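Local structure of putative transcriptional regulator (TetR/AcrR family) (Acinetobacter sp., 3KNW) at residues R88-M92 against T196-D201. The protein probably binds DNA through a helix-turn-helix motif and regulates transcription, as members of the TetR/AcrR family generally do. Sequence-based numbering, arbitrary orientation.
Sequences RDKLM and TKMMLD
Selenomethionine Met92 lays its selenium against Thr196 and Leu200, forming the close-packed part of this contact between helices 87-100 and 187-200. Met92 SE lies 3.7 Å from Thr196 CG2 and 4.0 Å from Leu200 CD1, both van der Waals distances. Bends at chi2 and chi3 curl the Met92 chain, and CE ends 4.2 Å from Lys197 CG. Thr196 offers its methyl here because CG2 stands anti to the backbone N; OG1 is engaged elsewhere, hydrogen-bonded to Tyr173 OH and Ala192 O. Buried Leu200 serves both halves of the contact: CD1 faces the selenium, while CB sits over one face of the Arg88 guanidinium, 3.6 Å from NH1.

The more solvent-accessible side is polar. Arg88, extended from CG to NE, spans the gap and forms a salt bridge with exposed Asp201, the last modelled residue. Asp201 OD2 accepts from both terminal nitrogens of Arg88: the 2.3 Å separation from NH1 is implausibly short, so its exact length is doubtful, and the bond from NH2, 2.9 Å away, is weak, with an N-H...O angle of 126°. Asp201 comes in at the edge of the guanidinium, with the two planes tilted 32° apart. Arg88 and Asp201 both also touch Gln157 in the loop after helix 126-153.

The local axes run nearly antiparallel (157°) but remain 11.8 Å apart, consistent with long side chains bridging the space between backbones. This joins helix 87-100 to the C-terminal helix 187-200 within the all-helical C-terminal domain characteristic of TetR-family regulators.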
loop_
_atom_site.group_PDB
_atom_site.type_symbol
_atom_site.label_atom_id
_atom_site.label_comp_id
_atom_site.label_asym_id
_atom_site.label_seq_id
_atom_site.Cartn_x
_atom_site.Cartn_y
_atom_site.Cartn_z
ATOM N N ARG A 88 15.762 20.527 -1.605
ATOM C CA ARG A 88 15.023 19.959 -2.700
ATOM C C ARG A 88 15.706 18.749 -3.323
ATOM O O ARG A 88 15.079 17.680 -3.517
ATOM C CB ARG A 88 14.808 20.998 -3.758
ATOM C CG ARG A 88 14.313 20.388 -5.037
ATOM C CD ARG A 88 13.685 21.457 -5.863
ATOM N NE ARG A 88 13.062 20.897 -7.041
ATOM C CZ ARG A 88 11.994 21.416 -7.630
ATOM N NH1 ARG A 88 11.427 22.517 -7.146
ATOM N NH2 ARG A 88 11.484 20.825 -8.703
ATOM N N ASP A 89 16.981 18.907 -3.633
ATOM C CA ASP A 89 17.744 17.837 -4.224
ATOM C C ASP A 89 17.924 16.746 -3.214
ATOM O O ASP A 89 17.994 15.587 -3.589
ATOM C CB ASP A 89 19.106 18.343 -4.814
ATOM C CG ASP A 89 18.912 19.242 -6.059
ATOM O OD1 ASP A 89 17.743 19.574 -6.418
ATOM O OD2 ASP A 89 19.909 19.645 -6.674
ATOM N N LYS A 90 18.007 17.068 -1.936
ATOM C CA LYS A 90 18.148 15.980 -0.967
ATOM C C LYS A 90 16.911 15.078 -0.980
ATOM O O LYS A 90 17.002 13.847 -0.804
ATOM C CB LYS A 90 18.357 16.537 0.432
ATOM C CG LYS A 90 19.833 16.821 0.806
ATOM C CD LYS A 90 19.904 17.392 2.192
ATOM C CE LYS A 90 21.059 18.430 2.361
ATOM N NZ LYS A 90 20.730 19.397 3.440
ATOM N N LEU A 91 15.757 15.722 -1.193
ATOM C CA LEU A 91 14.454 15.083 -1.138
ATOM C C LEU A 91 14.214 14.311 -2.436
ATOM O O LEU A 91 13.622 13.240 -2.430
ATOM C CB LEU A 91 13.349 16.134 -0.926
ATOM C CG LEU A 91 11.929 15.565 -0.852
ATOM C CD1 LEU A 91 11.854 14.401 0.044
ATOM C CD2 LEU A 91 10.997 16.579 -0.383
HETATM N N MSE A 92 14.702 14.837 -3.545
HETATM C CA MSE A 92 14.557 14.128 -4.836
HETATM C C MSE A 92 15.504 12.964 -4.857
HETATM O O MSE A 92 15.196 11.925 -5.364
HETATM C CB MSE A 92 14.796 15.049 -6.025
HETATM C CG MSE A 92 13.705 16.091 -6.237
HETATM SE SE MSE A 92 11.914 15.386 -6.354
HETATM C CE MSE A 92 12.180 14.066 -7.782
ATOM N N THR A 196 6.200 14.665 -8.239
ATOM C CA THR A 196 6.810 15.324 -7.113
ATOM C C THR A 196 7.490 16.677 -7.525
ATOM O O THR A 196 7.604 17.597 -6.699
ATOM C CB THR A 196 7.876 14.420 -6.433
ATOM O OG1 THR A 196 7.307 13.145 -6.106
ATOM C CG2 THR A 196 8.438 15.088 -5.151
ATOM N N LYS A 197 7.886 16.810 -8.802
ATOM C CA LYS A 197 8.496 18.038 -9.277
ATOM C C LYS A 197 7.472 19.175 -9.447
ATOM O O LYS A 197 7.700 20.266 -8.942
ATOM C CB LYS A 197 9.275 17.812 -10.582
ATOM C CG LYS A 197 10.508 16.887 -10.447
ATOM C CD LYS A 197 11.422 17.052 -11.684
ATOM C CE LYS A 197 12.138 15.772 -12.066
ATOM N NZ LYS A 197 12.736 15.835 -13.477
HETATM N N MSE A 198 6.380 18.960 -10.169
HETATM C CA MSE A 198 5.246 19.897 -10.107
HETATM C C MSE A 198 4.945 20.352 -8.668
HETATM O O MSE A 198 4.869 21.531 -8.371
HETATM C CB MSE A 198 3.953 19.250 -10.668
HETATM C CG MSE A 198 4.121 18.375 -11.941
HETATM SE SE MSE A 198 2.467 18.087 -13.027
HETATM C CE MSE A 198 3.245 18.317 -14.817
HETATM N N MSE A 199 4.781 19.409 -7.759
HETATM C CA MSE A 199 4.373 19.752 -6.410
HETATM C C MSE A 199 5.408 20.636 -5.676
HETATM O O MSE A 199 5.032 21.470 -4.892
HETATM C CB MSE A 199 4.123 18.483 -5.602
HETATM C CG MSE A 199 3.000 17.652 -6.158
HETATM SE SE MSE A 199 2.641 16.102 -5.105
HETATM C CE MSE A 199 1.134 15.533 -6.118
ATOM N N LEU A 200 6.695 20.471 -5.925
ATOM C CA LEU A 200 7.686 21.335 -5.255
ATOM C C LEU A 200 7.740 22.764 -5.831
ATOM O O LEU A 200 8.001 23.727 -5.087
ATOM C CB LEU A 200 9.072 20.680 -5.221
ATOM C CG LEU A 200 9.083 19.320 -4.505
ATOM C CD1 LEU A 200 10.462 18.655 -4.584
ATOM C CD2 LEU A 200 8.727 19.510 -3.021
ATOM N N ASP A 201 7.407 22.913 -7.113
ATOM C CA ASP A 201 7.268 24.240 -7.733
ATOM C C ASP A 201 5.828 24.754 -7.480
ATOM O O ASP A 201 5.219 25.437 -8.310
ATOM C CB ASP A 201 7.626 24.174 -9.244
ATOM C CG ASP A 201 8.926 23.348 -9.527
ATOM O OD1 ASP A 201 9.224 22.986 -10.681
ATOM O OD2 ASP A 201 9.671 23.044 -8.583
#